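Local atomic coordinates of citryl-spermidine/3,4-dihydroxybenzoyl-citryl-spermidine:spermidine ligase (Bacillus anthracis, PDB entry 3TO3), a protein that catalyses the ATP-dependent condensation of spermidine with citryl-spermidine intermediates during biosynthesis of the siderophore petrobactin. Residues Y68-R73 / I81-L86; S342-L347 / I455-F460. One frame throughout, in Å; residues are numbered along the deposited sequence. Where two conformers were deposited one is given.

Contact 1: Y68-R73 / I81-L86; sequences YECYGR and ISIDSL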
loop_
_atom_site.group_PDB
_atom_site.type_symbol
_atom_site.label_atom_id
_atom_site.label_comp_id
_atom_site.label_asym_id
_atom_site.label_seq_id
_atom_site.Cartn_x
_atom_site.Cartn_y
_atom_site.Cartn_z
ATOM N N TYR B 68 23.777 -22.053 -5.006
ATOM C CA TYR B 68 22.999 -21.975 -6.244
ATOM C C TYR B 68 23.894 -22.070 -7.469
ATOM O O TYR B 68 24.907 -21.388 -7.546
ATOM C CB TYR B 68 22.179 -20.697 -6.286
ATOM C CG TYR B 68 21.118 -20.662 -5.226
ATOM C CD1 TYR B 68 19.872 -21.188 -5.474
ATOM C CD2 TYR B 68 21.374 -20.138 -3.960
ATOM C CE1 TYR B 68 18.903 -21.180 -4.527
ATOM C CE2 TYR B 68 20.391 -20.127 -2.982
ATOM C CZ TYR B 68 19.147 -20.642 -3.294
ATOM O OH TYR B 68 18.117 -20.663 -2.396
ATOM N N GLU B 69 23.513 -22.915 -8.424
ATOM C CA GLU B 69 24.358 -23.217 -9.573
ATOM C C GLU B 69 23.649 -22.904 -10.863
ATOM O O GLU B 69 22.470 -23.192 -11.009
ATOM C CB GLU B 69 24.705 -24.702 -9.626
ATOM C CG GLU B 69 25.770 -25.148 -8.661
ATOM C CD GLU B 69 26.149 -26.624 -8.831
ATOM O OE1 GLU B 69 25.636 -27.293 -9.771
ATOM O OE2 GLU B 69 26.963 -27.113 -8.015
ATOM N N CYS B 70 24.378 -22.335 -11.805
ATOM C CA CYS B 70 23.867 -22.196 -13.151
ATOM C C CYS B 70 24.988 -21.976 -14.145
ATOM O O CYS B 70 26.076 -21.558 -13.765
ATOM C CB CYS B 70 22.857 -21.054 -13.224
ATOM S SG CYS B 70 23.471 -19.509 -12.658
ATOM N N TYR B 71 24.701 -22.262 -15.414
ATOM C CA TYR B 71 25.628 -22.045 -16.502
ATOM C C TYR B 71 25.267 -20.751 -17.250
ATOM O O TYR B 71 24.097 -20.430 -17.433
ATOM C CB TYR B 71 25.598 -23.233 -17.467
ATOM C CG TYR B 71 26.389 -24.450 -16.997
ATOM C CD1 TYR B 71 25.757 -25.527 -16.371
ATOM C CD2 TYR B 71 27.761 -24.525 -17.184
ATOM C CE1 TYR B 71 26.481 -26.649 -15.942
ATOM C CE2 TYR B 71 28.496 -25.642 -16.766
ATOM C CZ TYR B 71 27.851 -26.697 -16.137
ATOM O OH TYR B 71 28.578 -27.820 -15.737
ATOM N N GLY B 72 26.276 -20.010 -17.683
ATOM C CA GLY B 72 26.032 -18.851 -18.513
ATOM C C GLY B 72 27.291 -18.347 -19.167
ATOM O O GLY B 72 28.299 -19.027 -19.183
ATOM N N ARG B 73 27.226 -17.135 -19.700
ATOM C CA ARG B 73 28.307 -16.571 -20.472
ATOM C C ARG B 73 28.525 -15.119 -20.064
ATOM O O ARG B 73 27.589 -14.439 -19.625
ATOM C CB ARG B 73 27.926 -16.579 -21.955
ATOM C CG ARG B 73 27.749 -17.944 -22.601
ATOM C CD ARG B 73 27.083 -17.825 -23.997
ATOM N NE ARG B 73 25.640 -17.589 -23.852
ATOM C CZ ARG B 73 24.844 -17.092 -24.795
ATOM N NH1 ARG B 73 25.320 -16.721 -25.993
ATOM N NH2 ARG B 73 23.559 -16.955 -24.532
ATOM N N ILE B 81 25.977 -10.450 -18.697
ATOM C CA ILE B 81 25.903 -11.833 -18.303
ATOM C C ILE B 81 24.639 -12.424 -18.891
ATOM O O ILE B 81 23.549 -11.874 -18.734
ATOM C CB ILE B 81 25.831 -11.943 -16.763
ATOM C CG1 ILE B 81 27.032 -11.258 -16.119
ATOM C CG2 ILE B 81 25.731 -13.407 -16.295
ATOM C CD1 ILE B 81 28.347 -11.859 -16.503
ATOM N N SER B 82 24.780 -13.552 -19.570
ATOM C CA SER B 82 23.612 -14.314 -19.990
ATOM C C SER B 82 23.567 -15.569 -19.170
ATOM O O SER B 82 24.558 -16.269 -19.128
ATOM C CB SER B 82 23.729 -14.717 -21.460
ATOM O OG SER B 82 23.833 -13.592 -22.289
ATOM N N ILE B 83 22.444 -15.873 -18.525
ATOM C CA ILE B 83 22.333 -17.148 -17.803
ATOM C C ILE B 83 21.538 -18.142 -18.672
ATOM O O ILE B 83 20.377 -17.913 -18.955
ATOM C CB ILE B 83 21.629 -17.001 -16.430
ATOM C CG1 ILE B 83 22.442 -16.130 -15.444
ATOM C CG2 ILE B 83 21.374 -18.371 -15.833
ATOM C CD1 ILE B 83 23.830 -16.678 -15.118
ATOM N N ASP B 84 22.179 -19.223 -19.111
ATOM C CA ASP B 84 21.588 -20.139 -20.084
ATOM C C ASP B 84 20.865 -21.365 -19.505
ATOM O O ASP B 84 20.263 -22.135 -20.254
ATOM C CB ASP B 84 22.657 -20.608 -21.078
ATOM C CG ASP B 84 23.395 -19.428 -21.740
ATOM O OD1 ASP B 84 22.707 -18.472 -22.175
ATOM O OD2 ASP B 84 24.655 -19.443 -21.821
ATOM N N SER B 85 20.919 -21.561 -18.191
ATOM C CA SER B 85 20.407 -22.808 -17.624
ATOM C C SER B 85 19.571 -22.467 -16.426
ATOM O O SER B 85 19.755 -21.409 -15.853
ATOM C CB SER B 85 21.548 -23.745 -17.202
ATOM O OG SER B 85 22.036 -23.423 -15.900
ATOM N N LEU B 86 18.706 -23.381 -16.011
ATOM C CA LEU B 86 17.894 -23.171 -14.822
ATOM C C LEU B 86 18.774 -22.922 -13.589
ATOM O O LEU B 86 19.919 -23.370 -13.512
ATOM C CB LEU B 86 17.044 -24.416 -14.562
ATOM C CG LEU B 86 15.938 -24.760 -15.570
ATOM C CD1 LEU B 86 15.195 -26.027 -15.098
ATOM C CD2 LEU B 86 14.971 -23.602 -15.716
#

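Contact 2: S342-L347 / I455-F460; sequences SRVILL and IALKDF. With ATP (adenosine-5'-triphosphate), chain E.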
loop_
_atom_site.group_PDB
_atom_site.type_symbol
_atom_site.label_atom_id
_atom_site.label_comp_id
_atom_site.label_asym_id
_atom_site.label_seq_id
_atom_site.Cartn_x
_atom_site.Cartn_y
_atom_site.Cartn_z
ATOM N N SER B 342 17.705 12.932 -42.438
ATOM C CA SER B 342 17.142 12.103 -41.360
ATOM C C SER B 342 15.632 12.153 -41.244
ATOM O O SER B 342 14.980 11.126 -41.118
ATOM C CB SER B 342 17.696 12.563 -40.021
ATOM O OG SER B 342 18.776 11.740 -39.660
ATOM N N ARG B 343 15.080 13.355 -41.247
ATOM C CA ARG B 343 13.632 13.521 -41.171
ATOM C C ARG B 343 13.101 12.967 -39.849
ATOM O O ARG B 343 12.007 12.409 -39.780
ATOM C CB ARG B 343 12.951 12.865 -42.376
ATOM C CG ARG B 343 13.376 13.459 -43.725
ATOM C CD ARG B 343 13.105 12.504 -44.869
ATOM N NE ARG B 343 11.805 11.855 -44.760
ATOM C CZ ARG B 343 11.572 10.597 -45.119
ATOM N NH1 ARG B 343 12.554 9.847 -45.610
ATOM N NH2 ARG B 343 10.356 10.090 -44.993
ATOM N N VAL B 344 13.900 13.144 -38.802
ATOM C CA VAL B 344 13.518 12.800 -37.454
ATOM C C VAL B 344 12.179 13.413 -37.051
ATOM O O VAL B 344 11.908 14.565 -37.353
ATOM C CB VAL B 344 14.575 13.340 -36.486
ATOM C CG1 VAL B 344 14.158 13.069 -35.055
ATOM C CG2 VAL B 344 15.919 12.699 -36.793
ATOM N N ILE B 345 11.338 12.628 -36.379
ATOM C CA ILE B 345 10.066 13.111 -35.846
ATOM C C ILE B 345 10.235 13.308 -34.347
ATOM O O ILE B 345 10.755 12.428 -33.688
ATOM C CB ILE B 345 8.977 12.063 -36.026
ATOM C CG1 ILE B 345 8.778 11.748 -37.497
ATOM C CG2 ILE B 345 7.663 12.493 -35.356
ATOM C CD1 ILE B 345 8.125 10.396 -37.694
ATOM N N LEU B 346 9.842 14.463 -33.810
ATOM C CA LEU B 346 9.794 14.630 -32.348
ATOM C C LEU B 346 8.338 14.757 -31.927
ATOM O O LEU B 346 7.694 15.716 -32.315
ATOM C CB LEU B 346 10.561 15.875 -31.916
ATOM C CG LEU B 346 12.046 15.903 -32.261
ATOM C CD1 LEU B 346 12.641 17.150 -31.688
ATOM C CD2 LEU B 346 12.769 14.714 -31.726
ATOM N N LEU B 347 7.788 13.810 -31.169
ATOM C CA LEU B 347 6.367 13.957 -30.842
ATOM C C LEU B 347 6.319 14.999 -29.722
ATOM O O LEU B 347 6.792 14.765 -28.599
ATOM C CB LEU B 347 5.771 12.631 -30.361
ATOM C CG LEU B 347 5.885 11.483 -31.353
ATOM C CD1 LEU B 347 5.389 10.204 -30.736
ATOM C CD2 LEU B 347 5.101 11.825 -32.659
ATOM N N ILE B 455 13.187 7.814 -37.644
ATOM C CA ILE B 455 12.942 7.623 -36.217
ATOM C C ILE B 455 12.035 8.706 -35.587
ATOM O O ILE B 455 12.072 9.882 -35.965
ATOM C CB ILE B 455 14.275 7.546 -35.450
ATOM C CG1 ILE B 455 14.085 6.759 -34.167
ATOM C CG2 ILE B 455 14.849 8.922 -35.188
ATOM C CD1 ILE B 455 13.536 5.357 -34.440
ATOM N N ALA B 456 11.205 8.310 -34.632
ATOM C CA ALA B 456 10.363 9.271 -33.923
ATOM C C ALA B 456 10.712 9.153 -32.466
ATOM O O ALA B 456 10.892 8.049 -31.972
ATOM C CB ALA B 456 8.907 8.968 -34.127
ATOM N N LEU B 457 10.843 10.284 -31.782
ATOM C CA LEU B 457 11.314 10.284 -30.397
ATOM C C LEU B 457 10.256 10.892 -29.515
ATOM O O LEU B 457 9.490 11.757 -29.953
ATOM C CB LEU B 457 12.628 11.051 -30.270
ATOM C CG LEU B 457 13.726 10.558 -31.216
ATOM C CD1 LEU B 457 14.674 11.678 -31.553
ATOM C CD2 LEU B 457 14.454 9.376 -30.600
ATOM N N LYS B 458 10.174 10.409 -28.289
ATOM C CA LYS B 458 9.175 10.910 -27.351
ATOM C C LYS B 458 9.735 10.876 -25.936
ATOM O O LYS B 458 10.854 10.390 -25.734
ATOM C CB LYS B 458 7.873 10.107 -27.439
ATOM C CG LYS B 458 8.012 8.576 -27.246
ATOM C CD LYS B 458 6.601 7.949 -27.336
ATOM C CE LYS B 458 6.570 6.447 -26.950
ATOM N NZ LYS B 458 6.852 6.228 -25.488
ATOM N N ASP B 459 8.923 11.356 -24.986
ATOM C CA ASP B 459 9.278 11.504 -23.575
ATOM C C ASP B 459 10.533 12.340 -23.302
ATOM O O ASP B 459 11.567 11.800 -22.902
ATOM C CB ASP B 459 9.382 10.134 -22.888
ATOM C CG ASP B 459 8.020 9.512 -22.616
ATOM O OD1 ASP B 459 7.077 10.254 -22.260
ATOM O OD2 ASP B 459 7.885 8.279 -22.775
ATOM N N PHE B 460 10.444 13.638 -23.585
ATOM C CA PHE B 460 11.463 14.670 -23.278
ATOM C C PHE B 460 11.425 15.270 -21.869
ATOM O O PHE B 460 12.449 15.628 -21.296
ATOM C CB PHE B 460 11.363 15.792 -24.321
ATOM C CG PHE B 460 11.190 15.263 -25.707
ATOM C CD1 PHE B 460 12.058 14.293 -26.181
ATOM C CD2 PHE B 460 10.118 15.657 -26.498
ATOM C CE1 PHE B 460 11.897 13.776 -27.464
ATOM C CE2 PHE B 460 9.941 15.127 -27.768
ATOM C CZ PHE B 460 10.826 14.187 -28.253
HETATM P PB ATP E . 6.547 6.862 -19.503
HETATM O O1B ATP E . 5.173 6.905 -18.884
HETATM O O2B ATP E . 7.433 7.880 -18.835
HETATM O O3B ATP E . 6.437 7.131 -21.049
HETATM P PA ATP E . 7.470 4.820 -17.964
HETATM O O1A ATP E . 6.525 5.425 -16.944
HETATM O O2A ATP E . 8.937 5.037 -17.607
HETATM O O3A ATP E . 7.193 5.445 -19.360
HETATM O "O5'" ATP E . 7.162 3.281 -18.021
HETATM C "C5'" ATP E . 7.350 2.563 -19.182
HETATM C "C4'" ATP E . 7.426 1.147 -19.056
HETATM O "O4'" ATP E . 8.082 0.580 -20.240
HETATM C "C3'" ATP E . 8.272 0.771 -17.900
HETATM O "O3'" ATP E . 7.543 0.019 -17.008
HETATM C "C2'" ATP E . 9.379 -0.012 -18.477
HETATM O "O2'" ATP E . 9.743 -1.031 -17.644
HETATM C "C1'" ATP E . 8.778 -0.522 -19.742
HETATM N N9 ATP E . 9.706 -1.063 -20.699
HETATM C C8 ATP E . 9.571 -2.268 -21.280
HETATM N N7 ATP E . 10.606 -2.441 -22.113
HETATM C C5 ATP E . 11.400 -1.347 -22.075
HETATM C C6 ATP E . 12.587 -0.998 -22.734
HETATM N N6 ATP E . 13.178 -1.919 -23.665
HETATM N N1 ATP E . 13.155 0.204 -22.477
HETATM C C2 ATP E . 12.586 1.055 -21.597
HETATM N N3 ATP E . 11.443 0.745 -20.944
HETATM C C4 ATP E . 10.827 -0.447 -21.162
HETATM O O HOH W 1 15.037 9.551 -38.613
HETATM O O HOH W 2 7.372 13.149 -26.433
#

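Contact 1: Y68-R73 / I81-L86
Ile81 meets Arg73 where the two strands of a beta hairpin run antiparallel: its CA lies 3.4 Å from Arg73 O, a CA-H...O contact beside the regular backbone bonds. Ser82 follows as the hydrogen-bonded partner of Arg73. Ser82 N donates to Arg73 O and Arg73 N to Ser82 O, while the serine hydroxyl turns to Arg75, just beyond the strand segment, and sits over one face of the Arg73 guanidinium. Ile83 faces Gly72 in the non-hydrogen-bonded pair, their CA atoms only 4.1 Å apart, a close approach at a residue that carries no side chain. On the same side of the hairpin, Ile83 CD1 packs 3.8 Å from Cys70 SG, and Phe54 and Val32 extend this apolar patch.

The strand ends here, yet Asp84 still donates its N to Tyr71 O at 2.8 Å. Arg73 binds its carboxylate through two nitrogens, NE to OD2 and NH2 to OD1, each on the syn side but somewhat out of the carboxylate plane. A bend at chi3 (-77°) sets NE of the arginine toward the acid, and the two planes stand 42° apart. Asp526 takes the other terminal nitrogen, NH1, and Gln51 adds a bond to Asp84 OD2. At Ser85 the acceptor is a side-chain hydroxyl: OG receives Tyr71 N at 2.9 Å in an almost straight bond, 176° at the hydrogen.

Contact 2: S342-L347 / I455-F460
With chi1 at -61° and chi2 at -176°, Leu346 CG is anti to the carbonyl carbon and CD1 is anti to CA; the other methyl, CD2, meets Leu457 CD1 at 3.6 Å. Leu457 has the same first turn (chi1 -54°), and its CD1 also reaches Val344 CG1. Phe460 adds its ring, CZ 4.0 Å from Leu346 CD2 and CE2 3.3 Å from Leu347 O.

Between the two layers of side chains, the parallel strands are joined by alternating backbone bonds: Ile345 N to Ile455 O, Leu457 N to Ile345 O, and Leu347 N to Leu457 O. On the other face Ile345 CB and Ala456 CB come to 3.6 Å. Past the pairing, one water takes Asp459 N and donates to Leu347 O at 2.8 Å.

This end leads into the active site, where, in a family placed in the protein-kinase clan, Asp459-Phe460 is reminiscent of the kinase Asp-Phe-Gly segment. Asp459, a residue of the magnesium site with Gln441 and Asn442, places OD2 2.5 Å from ATP O3B, and its OD1 forms salt bridges with Lys299 and Arg371. Lys458 NZ is hydrogen-bonded to Gln441 O and salt-bridged to Asp459 OD2 (3.6 Å).

Strand 443-448 flanks strand 451-457 on the side away from strand 345-355, helix 315-333 covers Leu346 and Phe460, and helix 410-432 packs on Val344 and Ile455.

In the fold
Contacts 1 and 2 are both strand pairs, their centres about 38 Å apart on opposite sides of the chain's centre, and their chemistry differs. Contact 1 is local, a hairpin in an antiparallel sheet that shares no strand with contact 2; it is partly buried, lies away from the annotated sites, and combines a small apolar side with an ionic pair and a serine hydroxyl. Contact 2 is buried and joins segments 108 residues apart within the mixed sheet, using parallel pairing and aliphatic and aromatic contacts. Lys458 and Asp459 lie at one end, where the chain turns toward nucleotide and magnesium. The charges of contact 1 bind protein partners; an acid of contact 2 serves the ligand site.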